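Side-chain contacts in probable AP endonuclease (African swine fever virus, PDB 6KI3), which probably cleaves DNA on the 5' side of abasic sites in repair and also trims mismatched 3' ends, using a cluster of three zinc ions: residues 154-159 and 164-169; 179-184 and 213-218; 145-150 and 274-279. One frame throughout, in Å; residues are numbered along the deposited sequence.

Interaction 1: 154-159 and 164-169; sequences HTYKYS and IKELFL. With nucleotides of chain D.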
loop_
_atom_site.group_PDB
_atom_site.type_symbol
_atom_site.label_atom_id
_atom_site.label_comp_id
_atom_site.label_asym_id
_atom_site.label_seq_id
_atom_site.Cartn_x
_atom_site.Cartn_y
_atom_site.Cartn_z
ATOM N N HIS A 154 0.928 -11.961 -18.927
ATOM C CA HIS A 154 -0.280 -12.621 -18.460
ATOM C C HIS A 154 -1.513 -11.797 -18.805
ATOM O O HIS A 154 -1.458 -10.568 -18.911
ATOM C CB HIS A 154 -0.209 -12.863 -16.952
ATOM C CG HIS A 154 0.996 -13.642 -16.522
ATOM N ND1 HIS A 154 0.907 -14.881 -15.926
ATOM C CD2 HIS A 154 2.317 -13.357 -16.602
ATOM C CE1 HIS A 154 2.122 -15.327 -15.657
ATOM N NE2 HIS A 154 2.996 -14.421 -16.058
ATOM N N THR A 155 -2.639 -12.493 -18.982
ATOM C CA THR A 155 -3.869 -11.821 -19.389
ATOM C C THR A 155 -4.409 -10.928 -18.278
ATOM O O THR A 155 -4.875 -9.813 -18.542
ATOM C CB THR A 155 -4.920 -12.852 -19.803
ATOM O OG1 THR A 155 -4.392 -13.687 -20.841
ATOM C CG2 THR A 155 -6.179 -12.162 -20.310
ATOM N N TYR A 156 -4.350 -11.392 -17.033
ATOM C CA TYR A 156 -4.929 -10.675 -15.902
ATOM C C TYR A 156 -3.839 -9.894 -15.179
ATOM O O TYR A 156 -2.937 -10.483 -14.575
ATOM C CB TYR A 156 -5.642 -11.637 -14.956
ATOM C CG TYR A 156 -7.069 -11.902 -15.366
ATOM C CD1 TYR A 156 -8.055 -10.949 -15.154
ATOM C CD2 TYR A 156 -7.431 -13.096 -15.977
ATOM C CE1 TYR A 156 -9.363 -11.176 -15.532
ATOM C CE2 TYR A 156 -8.738 -13.334 -16.358
ATOM C CZ TYR A 156 -9.699 -12.369 -16.136
ATOM O OH TYR A 156 -11.004 -12.599 -16.510
ATOM N N LYS A 157 -3.930 -8.566 -15.247
ATOM C CA LYS A 157 -3.035 -7.676 -14.525
ATOM C C LYS A 157 -3.750 -6.828 -13.484
ATOM O O LYS A 157 -3.077 -6.236 -12.632
ATOM C CB LYS A 157 -2.296 -6.750 -15.503
ATOM C CG LYS A 157 -1.811 -7.446 -16.764
ATOM C CD LYS A 157 -0.979 -6.514 -17.627
ATOM C CE LYS A 157 -0.809 -7.072 -19.029
ATOM N NZ LYS A 157 -0.205 -8.434 -19.026
ATOM N N TYR A 158 -5.082 -6.753 -13.531
ATOM C CA TYR A 158 -5.880 -6.007 -12.557
ATOM C C TYR A 158 -5.408 -4.560 -12.440
ATOM O O TYR A 158 -5.285 -4.007 -11.344
ATOM C CB TYR A 158 -5.877 -6.703 -11.196
ATOM C CG TYR A 158 -6.487 -8.087 -11.234
ATOM C CD1 TYR A 158 -7.866 -8.258 -11.278
ATOM C CD2 TYR A 158 -5.686 -9.221 -11.232
ATOM C CE1 TYR A 158 -8.428 -9.519 -11.318
ATOM C CE2 TYR A 158 -6.241 -10.487 -11.271
ATOM C CZ TYR A 158 -7.611 -10.630 -11.312
ATOM O OH TYR A 158 -8.165 -11.888 -11.351
ATOM N N SER A 159 -5.136 -3.941 -13.589
ATOM C CA SER A 159 -4.768 -2.536 -13.650
ATOM C C SER A 159 -5.739 -1.688 -14.454
ATOM O O SER A 159 -5.760 -0.466 -14.269
ATOM C CB SER A 159 -3.357 -2.374 -14.237
ATOM O OG SER A 159 -2.388 -2.957 -13.381
ATOM N N ILE A 164 -10.568 -4.751 -12.871
ATOM C CA ILE A 164 -10.819 -4.481 -11.459
ATOM C C ILE A 164 -12.301 -4.647 -11.139
ATOM O O ILE A 164 -12.664 -5.247 -10.120
ATOM C CB ILE A 164 -10.310 -3.078 -11.081
ATOM C CG1 ILE A 164 -8.791 -2.996 -11.247
ATOM C CG2 ILE A 164 -10.706 -2.733 -9.652
ATOM C CD1 ILE A 164 -8.197 -1.681 -10.789
ATOM N N LYS A 165 -13.177 -4.127 -12.003
ATOM C CA LYS A 165 -14.612 -4.255 -11.765
ATOM C C LYS A 165 -15.054 -5.712 -11.818
ATOM O O LYS A 165 -15.912 -6.136 -11.036
ATOM C CB LYS A 165 -15.392 -3.421 -12.782
ATOM N N GLU A 166 -14.467 -6.480 -12.700
ATOM C CA GLU A 166 -14.810 -7.864 -12.803
ATOM C C GLU A 166 -14.464 -8.608 -11.532
ATOM O O GLU A 166 -15.283 -9.333 -11.017
ATOM C CB GLU A 166 -14.115 -8.496 -14.007
ATOM C CG GLU A 166 -14.356 -9.980 -14.172
ATOM C CD GLU A 166 -13.465 -10.692 -15.175
ATOM O OE1 GLU A 166 -13.468 -11.909 -15.108
ATOM O OE2 GLU A 166 -12.767 -10.091 -16.005
ATOM N N LEU A 167 -13.284 -8.359 -10.980
ATOM C CA LEU A 167 -12.830 -9.068 -9.787
ATOM C C LEU A 167 -13.720 -8.765 -8.589
ATOM O O LEU A 167 -14.228 -9.680 -7.930
ATOM C CB LEU A 167 -11.378 -8.700 -9.481
ATOM C CG LEU A 167 -10.878 -9.103 -8.091
ATOM C CD1 LEU A 167 -10.875 -10.617 -7.937
ATOM C CD2 LEU A 167 -9.496 -8.527 -7.822
ATOM N N PHE A 168 -13.919 -7.481 -8.287
ATOM C CA PHE A 168 -14.634 -7.116 -7.072
ATOM C C PHE A 168 -16.124 -7.422 -7.149
ATOM O O PHE A 168 -16.765 -7.560 -6.102
ATOM C CB PHE A 168 -14.406 -5.636 -6.755
ATOM C CG PHE A 168 -13.173 -5.382 -5.937
ATOM C CD1 PHE A 168 -11.929 -5.281 -6.540
ATOM C CD2 PHE A 168 -13.256 -5.255 -4.561
ATOM C CE1 PHE A 168 -10.794 -5.052 -5.786
ATOM C CE2 PHE A 168 -12.125 -5.027 -3.801
ATOM C CZ PHE A 168 -10.892 -4.926 -4.414
ATOM N N LEU A 169 -16.695 -7.524 -8.352
ATOM C CA LEU A 169 -18.089 -7.943 -8.454
ATOM C C LEU A 169 -18.232 -9.425 -8.137
ATOM O O LEU A 169 -19.177 -9.833 -7.451
ATOM C CB LEU A 169 -18.645 -7.631 -9.842
ATOM C CG LEU A 169 -20.150 -7.867 -9.991
ATOM C CD1 LEU A 169 -20.862 -6.593 -10.420
ATOM C CD2 LEU A 169 -20.421 -8.997 -10.972
ATOM P P DC D 13 5.701 -11.469 -16.299
ATOM O OP1 DC D 13 4.969 -10.411 -17.022
ATOM O OP2 DC D 13 5.454 -12.888 -16.634
ATOM O "O5'" DC D 13 7.272 -11.198 -16.438
ATOM C "C5'" DC D 13 7.786 -9.888 -16.228
ATOM C "C4'" DC D 13 9.291 -9.922 -16.031
ATOM O "O4'" DC D 13 9.609 -10.749 -14.895
ATOM C "C3'" DC D 13 10.074 -10.534 -17.175
ATOM O "O3'" DC D 13 10.336 -9.545 -18.166
ATOM C "C2'" DC D 13 11.363 -10.988 -16.486
ATOM C "C1'" DC D 13 10.920 -11.264 -15.045
ATOM N N1 DC D 13 10.912 -12.713 -14.687
ATOM C C2 DC D 13 11.988 -13.254 -13.977
ATOM O O2 DC D 13 12.930 -12.519 -13.658
ATOM N N3 DC D 13 11.967 -14.572 -13.656
ATOM C C4 DC D 13 10.932 -15.331 -14.018
ATOM N N4 DC D 13 10.956 -16.625 -13.680
ATOM C C5 DC D 13 9.827 -14.797 -14.743
ATOM C C6 DC D 13 9.860 -13.497 -15.056
ATOM P P DA D 12 3.546 -15.617 -11.629
ATOM O OP1 DA D 12 2.074 -15.661 -11.756
ATOM O OP2 DA D 12 4.359 -16.789 -12.025
ATOM O "O5'" DA D 12 4.092 -14.354 -12.442
ATOM C "C5'" DA D 12 3.876 -13.036 -11.946
ATOM C "C4'" DA D 12 4.938 -12.098 -12.481
ATOM O "O4'" DA D 12 6.106 -12.167 -11.623
ATOM C "C3'" DA D 12 5.408 -12.439 -13.894
ATOM O "O3'" DA D 12 5.414 -11.293 -14.727
ATOM C "C2'" DA D 12 6.811 -13.004 -13.704
ATOM C "C1'" DA D 12 7.266 -12.379 -12.395
ATOM N N9 DA D 12 8.160 -13.260 -11.652
ATOM C C8 DA D 12 7.887 -14.532 -11.234
ATOM N N7 DA D 12 8.882 -15.106 -10.604
ATOM C C5 DA D 12 9.881 -14.148 -10.616
ATOM C C6 DA D 12 11.190 -14.142 -10.105
ATOM N N6 DA D 12 11.731 -15.178 -9.457
ATOM N N1 DA D 12 11.927 -13.025 -10.285
ATOM C C2 DA D 12 11.380 -11.990 -10.933
ATOM N N3 DA D 12 10.160 -11.879 -11.459
ATOM C C4 DA D 12 9.454 -13.004 -11.263
#

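Interaction 2: 179-184 and 213-218; sequences IGLCID and SVIPPS. With ZN (zinc ion), chain J.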
loop_
_atom_site.group_PDB
_atom_site.type_symbol
_atom_site.label_atom_id
_atom_site.label_comp_id
_atom_site.label_asym_id
_atom_site.label_seq_id
_atom_site.Cartn_x
_atom_site.Cartn_y
_atom_site.Cartn_z
ATOM N N ILE A 179 -12.980 -6.770 2.454
ATOM C CA ILE A 179 -12.039 -6.807 1.343
ATOM C C ILE A 179 -11.894 -5.393 0.801
ATOM O O ILE A 179 -12.894 -4.690 0.610
ATOM C CB ILE A 179 -12.500 -7.779 0.244
ATOM C CG1 ILE A 179 -12.679 -9.184 0.821
ATOM C CG2 ILE A 179 -11.502 -7.800 -0.906
ATOM C CD1 ILE A 179 -11.383 -9.841 1.244
ATOM N N GLY A 180 -10.650 -4.973 0.571
ATOM C CA GLY A 180 -10.369 -3.656 0.043
ATOM C C GLY A 180 -9.458 -3.733 -1.170
ATOM O O GLY A 180 -9.037 -4.813 -1.591
ATOM N N LEU A 181 -9.166 -2.556 -1.717
ATOM C CA LEU A 181 -8.321 -2.416 -2.895
ATOM C C LEU A 181 -7.146 -1.509 -2.569
ATOM O O LEU A 181 -7.327 -0.444 -1.968
ATOM C CB LEU A 181 -9.115 -1.848 -4.076
ATOM C CG LEU A 181 -8.304 -1.361 -5.279
ATOM C CD1 LEU A 181 -7.616 -2.524 -5.975
ATOM C CD2 LEU A 181 -9.187 -0.594 -6.253
ATOM N N CYS A 182 -5.949 -1.934 -2.958
ATOM C CA CYS A 182 -4.744 -1.122 -2.848
ATOM C C CYS A 182 -4.243 -0.819 -4.253
ATOM O O CYS A 182 -3.893 -1.736 -5.003
ATOM C CB CYS A 182 -3.666 -1.830 -2.031
ATOM S SG CYS A 182 -2.155 -0.859 -1.821
ATOM N N ILE A 183 -4.216 0.460 -4.607
ATOM C CA ILE A 183 -3.809 0.901 -5.935
ATOM C C ILE A 183 -2.364 1.371 -5.846
ATOM O O ILE A 183 -2.077 2.431 -5.278
ATOM C CB ILE A 183 -4.727 2.009 -6.466
ATOM C CG1 ILE A 183 -6.158 1.488 -6.609
ATOM C CG2 ILE A 183 -4.218 2.534 -7.801
ATOM C CD1 ILE A 183 -7.152 2.554 -7.003
ATOM N N ASP A 184 -1.449 0.580 -6.402
ATOM C CA ASP A 184 -0.041 0.945 -6.492
ATOM C C ASP A 184 0.187 1.559 -7.869
ATOM O O ASP A 184 0.105 0.864 -8.889
ATOM C CB ASP A 184 0.857 -0.270 -6.262
ATOM C CG ASP A 184 2.300 0.112 -5.986
ATOM O OD1 ASP A 184 2.844 0.974 -6.706
ATOM O OD2 ASP A 184 2.891 -0.448 -5.037
ATOM N N SER A 213 -20.067 1.278 -6.232
ATOM C CA SER A 213 -21.022 0.318 -5.693
ATOM C C SER A 213 -20.440 -1.082 -5.568
ATOM O O SER A 213 -21.085 -1.952 -4.973
ATOM C CB SER A 213 -22.276 0.283 -6.568
ATOM N N VAL A 214 -19.249 -1.319 -6.112
ATOM C CA VAL A 214 -18.579 -2.602 -6.008
ATOM C C VAL A 214 -17.309 -2.506 -5.174
ATOM O O VAL A 214 -16.979 -3.431 -4.427
ATOM C CB VAL A 214 -18.274 -3.170 -7.410
ATOM C CG1 VAL A 214 -17.946 -4.632 -7.310
ATOM C CG2 VAL A 214 -19.454 -2.947 -8.344
ATOM N N ILE A 215 -16.583 -1.398 -5.291
ATOM C CA ILE A 215 -15.417 -1.130 -4.455
ATOM C C ILE A 215 -15.511 0.319 -3.988
ATOM O O ILE A 215 -15.068 1.240 -4.694
ATOM C CB ILE A 215 -14.105 -1.436 -5.203
ATOM C CG1 ILE A 215 -12.890 -0.934 -4.414
ATOM C CG2 ILE A 215 -14.137 -0.895 -6.635
ATOM C CD1 ILE A 215 -12.732 -1.583 -3.056
ATOM N N PRO A 216 -16.105 0.576 -2.823
ATOM C CA PRO A 216 -16.284 1.954 -2.381
ATOM C C PRO A 216 -14.960 2.566 -1.963
ATOM O O PRO A 216 -14.037 1.851 -1.533
ATOM C CB PRO A 216 -17.246 1.827 -1.189
ATOM C CG PRO A 216 -17.029 0.441 -0.686
ATOM C CD PRO A 216 -16.726 -0.391 -1.897
ATOM N N PRO A 217 -14.816 3.889 -2.066
ATOM C CA PRO A 217 -13.546 4.527 -1.680
ATOM C C PRO A 217 -13.213 4.385 -0.206
ATOM O O PRO A 217 -12.059 4.617 0.177
ATOM C CB PRO A 217 -13.758 5.997 -2.069
ATOM C CG PRO A 217 -15.243 6.170 -2.105
ATOM C CD PRO A 217 -15.794 4.863 -2.581
ATOM N N SER A 218 -14.179 4.015 0.636
ATOM C CA SER A 218 -13.868 3.732 2.032
ATOM C C SER A 218 -12.949 2.527 2.173
ATOM O O SER A 218 -12.244 2.412 3.182
ATOM C CB SER A 218 -15.157 3.504 2.822
ATOM O OG SER A 218 -15.863 2.381 2.323
HETATM ZN ZN ZN J . 3.116 -1.574 -3.250
#

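Interaction 3: 145-150 and 274-279; sequences YLETPH and ILERNL. With ZN (zinc ion), chain J; ZN (zinc ion), chain K; nucleotides of chain C.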
loop_
_atom_site.group_PDB
_atom_site.type_symbol
_atom_site.label_atom_id
_atom_site.label_comp_id
_atom_site.label_asym_id
_atom_site.label_seq_id
_atom_site.Cartn_x
_atom_site.Cartn_y
_atom_site.Cartn_z
ATOM N N TYR A 145 -6.427 -5.767 1.871
ATOM C CA TYR A 145 -6.279 -4.869 0.730
ATOM C C TYR A 145 -5.578 -5.621 -0.396
ATOM O O TYR A 145 -4.402 -5.978 -0.275
ATOM C CB TYR A 145 -5.498 -3.614 1.116
ATOM C CG TYR A 145 -6.279 -2.636 1.963
ATOM C CD1 TYR A 145 -7.157 -1.731 1.380
ATOM C CD2 TYR A 145 -6.133 -2.611 3.344
ATOM C CE1 TYR A 145 -7.871 -0.832 2.147
ATOM C CE2 TYR A 145 -6.844 -1.713 4.121
ATOM C CZ TYR A 145 -7.711 -0.827 3.517
ATOM O OH TYR A 145 -8.421 0.068 4.283
ATOM N N LEU A 146 -6.299 -5.859 -1.489
ATOM C CA LEU A 146 -5.723 -6.520 -2.652
ATOM C C LEU A 146 -4.991 -5.489 -3.503
ATOM O O LEU A 146 -5.597 -4.522 -3.976
ATOM C CB LEU A 146 -6.811 -7.223 -3.461
ATOM C CG LEU A 146 -7.621 -8.275 -2.701
ATOM C CD1 LEU A 146 -8.610 -8.966 -3.626
ATOM C CD2 LEU A 146 -6.700 -9.287 -2.037
ATOM N N GLU A 147 -3.690 -5.694 -3.696
ATOM C CA GLU A 147 -2.852 -4.720 -4.379
ATOM C C GLU A 147 -2.801 -4.999 -5.875
ATOM O O GLU A 147 -2.746 -6.155 -6.304
ATOM C CB GLU A 147 -1.436 -4.726 -3.800
ATOM C CG GLU A 147 -0.515 -3.681 -4.414
ATOM C CD GLU A 147 0.843 -3.622 -3.745
ATOM O OE1 GLU A 147 1.709 -2.866 -4.227
ATOM O OE2 GLU A 147 1.045 -4.329 -2.735
ATOM N N THR A 148 -2.827 -3.929 -6.662
ATOM C CA THR A 148 -2.653 -4.033 -8.103
ATOM C C THR A 148 -1.267 -4.592 -8.410
ATOM O O THR A 148 -0.261 -3.986 -8.010
ATOM C CB THR A 148 -2.828 -2.668 -8.765
ATOM O OG1 THR A 148 -1.905 -1.735 -8.188
ATOM C CG2 THR A 148 -4.247 -2.154 -8.564
ATOM N N PRO A 149 -1.163 -5.734 -9.090
ATOM C CA PRO A 149 0.159 -6.312 -9.358
ATOM C C PRO A 149 0.807 -5.748 -10.612
ATOM O O PRO A 149 0.303 -4.792 -11.212
ATOM C CB PRO A 149 -0.147 -7.804 -9.513
ATOM C CG PRO A 149 -1.519 -7.818 -10.106
ATOM C CD PRO A 149 -2.252 -6.628 -9.521
ATOM N N HIS A 150 1.927 -6.340 -11.016
ATOM C CA HIS A 150 2.634 -5.931 -12.221
ATOM C C HIS A 150 3.083 -7.171 -12.979
ATOM O O HIS A 150 3.731 -8.051 -12.405
ATOM C CB HIS A 150 3.841 -5.044 -11.882
ATOM C CG HIS A 150 4.837 -5.701 -10.978
ATOM N ND1 HIS A 150 5.888 -6.455 -11.455
ATOM C CD2 HIS A 150 4.936 -5.729 -9.628
ATOM C CE1 HIS A 150 6.593 -6.915 -10.438
ATOM N NE2 HIS A 150 6.038 -6.488 -9.319
ATOM N N ILE A 274 0.465 5.646 0.992
ATOM C CA ILE A 274 1.748 5.177 1.503
ATOM C C ILE A 274 2.792 5.314 0.404
ATOM O O ILE A 274 2.598 4.814 -0.709
ATOM C CB ILE A 274 1.663 3.717 1.987
ATOM C CG1 ILE A 274 0.545 3.553 3.020
ATOM C CG2 ILE A 274 2.998 3.271 2.561
ATOM C CD1 ILE A 274 0.820 4.241 4.336
ATOM N N LEU A 275 3.894 5.989 0.720
ATOM C CA LEU A 275 5.051 6.045 -0.165
ATOM C C LEU A 275 5.998 4.905 0.190
ATOM O O LEU A 275 6.335 4.714 1.362
ATOM C CB LEU A 275 5.776 7.388 -0.048
ATOM C CG LEU A 275 5.135 8.649 -0.639
ATOM C CD1 LEU A 275 3.954 9.140 0.191
ATOM C CD2 LEU A 275 6.178 9.749 -0.788
ATOM N N GLU A 276 6.423 4.151 -0.816
ATOM C CA GLU A 276 7.271 2.979 -0.613
ATOM C C GLU A 276 8.640 3.253 -1.230
ATOM O O GLU A 276 8.887 2.943 -2.397
ATOM C CB GLU A 276 6.619 1.735 -1.210
ATOM C CG GLU A 276 5.175 1.537 -0.780
ATOM C CD GLU A 276 4.554 0.294 -1.382
ATOM O OE1 GLU A 276 4.490 -0.742 -0.686
ATOM O OE2 GLU A 276 4.135 0.351 -2.558
ATOM N N ARG A 277 9.541 3.760 -0.427
ATOM C CA ARG A 277 10.865 4.047 -0.884
ATOM C C ARG A 277 11.895 3.214 -0.216
ATOM O O ARG A 277 11.901 3.099 0.948
ATOM C CB ARG A 277 11.250 5.474 -0.609
ATOM C CG ARG A 277 10.518 6.515 -1.372
ATOM C CD ARG A 277 10.623 6.444 -2.860
ATOM N NE ARG A 277 9.462 7.152 -3.280
ATOM C CZ ARG A 277 8.297 6.598 -3.491
ATOM N NH1 ARG A 277 8.145 5.316 -3.444
ATOM N NH2 ARG A 277 7.298 7.338 -3.803
ATOM N N ASN A 278 12.768 2.656 -0.996
ATOM C CA ASN A 278 13.848 1.909 -0.498
ATOM C C ASN A 278 15.111 2.612 -0.942
ATOM O O ASN A 278 15.275 2.879 -2.095
ATOM C CB ASN A 278 13.876 0.562 -1.184
ATOM C CG ASN A 278 12.946 -0.450 -0.582
ATOM O OD1 ASN A 278 12.205 -0.175 0.345
ATOM N ND2 ASN A 278 12.990 -1.656 -1.124
ATOM N N LEU A 279 15.982 2.944 -0.006
ATOM C CA LEU A 279 17.314 3.449 -0.288
ATOM C C LEU A 279 18.302 2.706 0.603
ATOM O O LEU A 279 17.922 2.058 1.584
ATOM C CB LEU A 279 17.391 4.975 -0.087
ATOM C CG LEU A 279 16.727 5.786 -1.216
ATOM C CD1 LEU A 279 17.071 7.270 -1.178
ATOM C CD2 LEU A 279 17.109 5.224 -2.579
HETATM ZN ZN ZN J . 3.116 -1.574 -3.250
HETATM ZN ZN ZN K . 3.109 -4.602 -2.229
ATOM O "O5'" 3DR C 1 6.627 -2.856 -2.709
ATOM P P 3DR C 1 5.670 -3.548 -3.802
ATOM O OP1 3DR C 1 4.966 -4.635 -3.028
ATOM O OP2 3DR C 1 4.780 -2.416 -4.249
ATOM O OP3 3DR C 1 6.619 -4.065 -4.856
ATOM C "C2'" 3DR C 1 8.316 -2.477 1.348
ATOM C "C5'" 3DR C 1 7.339 -3.633 -1.750
ATOM C "C4'" 3DR C 1 8.342 -2.724 -1.052
ATOM O "O4'" 3DR C 1 7.702 -1.491 -0.720
ATOM C "C1'" 3DR C 1 7.849 -1.197 0.670
ATOM C "C3'" 3DR C 1 8.873 -3.336 0.233
ATOM O "O3'" 3DR C 1 10.298 -3.231 0.243
ATOM P P DC C 2 11.213 -4.492 -0.151
ATOM O OP1 DC C 2 12.533 -3.963 -0.558
ATOM O OP2 DC C 2 10.438 -5.349 -1.076
ATOM O "O5'" DC C 2 11.380 -5.294 1.219
ATOM C "C5'" DC C 2 12.139 -4.736 2.281
ATOM C "C4'" DC C 2 11.933 -5.532 3.554
ATOM O "O4'" DC C 2 12.466 -6.871 3.382
ATOM C "C3'" DC C 2 12.617 -4.967 4.790
ATOM O "O3'" DC C 2 11.827 -5.259 5.934
ATOM C "C2'" DC C 2 13.948 -5.718 4.807
ATOM C "C1'" DC C 2 13.543 -7.088 4.274
ATOM N N1 DC C 2 14.629 -7.783 3.528
ATOM C C2 DC C 2 14.768 -9.172 3.637
ATOM O O2 DC C 2 13.985 -9.801 4.360
ATOM N N3 DC C 2 15.757 -9.788 2.945
ATOM C C4 DC C 2 16.579 -9.074 2.175
ATOM N N4 DC C 2 17.540 -9.728 1.512
ATOM C C5 DC C 2 16.453 -7.659 2.048
ATOM C C6 DC C 2 15.474 -7.062 2.735
#

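Interaction 1: 154-159 and 164-169
In the loop that leads from strand 143-147 into helix 161-174 of the TIM barrel, Tyr-156 and Tyr-158 reach over to Glu-166 and Leu-167 on the first turns of that helix. The hydroxyl of Tyr-156 donates a hydrogen bond to the carboxylate of Glu-166, OH to OE1 2.9 Å, entering on the syn side and 18° out of the carboxylate plane. Glu-166 OE2 sits at the edge of the same ring, near its plane, while ring and carboxylate planes stand 65° apart. The glutamate gets there with an extended chain, CG anti to the backbone N (chi1 177°). Tyr-158 makes the apolar half of the contact: its CE1 lies 3.6 Å from CB of Leu-167, and CD2 of the leucine adds a second touch on the same side of the ring, the two side chains crossing at about a right angle. Ile-164 brings CG1 to 3.7 Å from the carbonyl O of Tyr-158. The buried phenol OH of Tyr-158 is satisfied beyond the contact, by the carbonyl of Val-124. At the start of the segment, His-154 NE2 makes a weak hydrogen bond to OP2 of DC13 of chain D, 3.0 Å, with the phosphate oxygen at the ring edge. The arrangement is that of a beta-alpha loop of a TIM barrel, folded back on the helix it introduces while its outer part meets the DNA backbone.

Interaction 2: 179-184 and 213-218
Ile-215 sends its CD1 methyl against strand 179-184, where Ile-215 CD1 lies 3.8 Å from Leu-181 CB and 4.3 Å from Gly-180 C. CG1 of the isoleucine follows, 3.9 Å from the same Leu-181 CB, and CD2 of the leucine closes on CG1 from the far end of its side chain. The two side chains cross at about a right angle and both are buried; no hydrogen bond joins the segments, so the contact is purely apolar. Ile-215 reaches the strand because CG1 lies anti to its backbone N (chi1 170°), which puts CG2 in the crowded position between N and the carbonyl carbon. Strand 179-184 is one of the parallel strands of the TIM barrel, and Ile-215 belongs to the loop that precedes the next one, strand 220-227. Around this pair, Phe-168 of helix 161-174 packs on both Leu-181 and Ile-215, and Ile-220 also touches Ile-215. At the other end of the strand, Asp-184 binds the zinc ion of chain J through OD2 at 2.1 Å, alongside Glu-147, His-223, Glu-276 and a DNA phosphate. Its OD1 accepts a hydrogen bond from Asn-225 ND2 and weakly caps the N of Ala-186, which would steady the carboxylate.

Interaction 3: 145-150 and 274-279
Glu-147 and Glu-276 face each other across the zinc site at the C-terminal ends of the TIM-barrel strands, the trinuclear centre of an endonuclease IV-type enzyme. Metal bonds carry the contact. Glu-147 bridges two ions, OE1 to the zinc of chain J at 2.1 Å and OE2 to the zinc of chain K, also at 2.1 Å; its side chain is fully extended, CG anti to the backbone N (chi1 -177°). Glu-276 gives the first ion OE2 at 2.3 Å. The abasic-site analogue 3DR1 of chain C joins in with its phosphate, OP2 on the zinc of chain J and OP1 on that of chain K, so the phosphate and Glu-147 both span the pair. Asp-184 and His-223 complete the first site, His-83 and His-120 the second.

Between the carboxylates themselves there is no bond: Glu-147 OE1 and Glu-276 OE2 stay 4.4 Å apart, a like-charge pair that the shared cation probably offsets. Among hydrogen bonds, Asn-225 ND2 holds Glu-276 OE2, and Asn-278 ND2 makes a weak one to O3' of 3DR1. Van der Waals contact with the sugar comes from Glu-276, whose CB lies 3.4 Å from O4' of 3DR1.

Overall arrangement
From the N terminus, the chain first enters interaction 3 at 145-150, on strand 143-147, and that contact closes only at 274-279, at the end of strand 272-275 and in the loop that follows, spanning the later part of the barrel. Interactions 1 and 2 are both nested inside this long loop and follow each other in series: 154-159 returns on helix 161-174 after a few residues, then strand 179-184 meets 213-218. Interactions 1 and 2 adjoin where Phe-168 CZ packs on Leu-181 CB. The 154-159 loop also rests on Pro-149. Strands 143-147 and 179-184 are sheet neighbours, joined by Cys-182 N and Leu-146 O, and interactions 2 and 3 share the zinc ion of chain J.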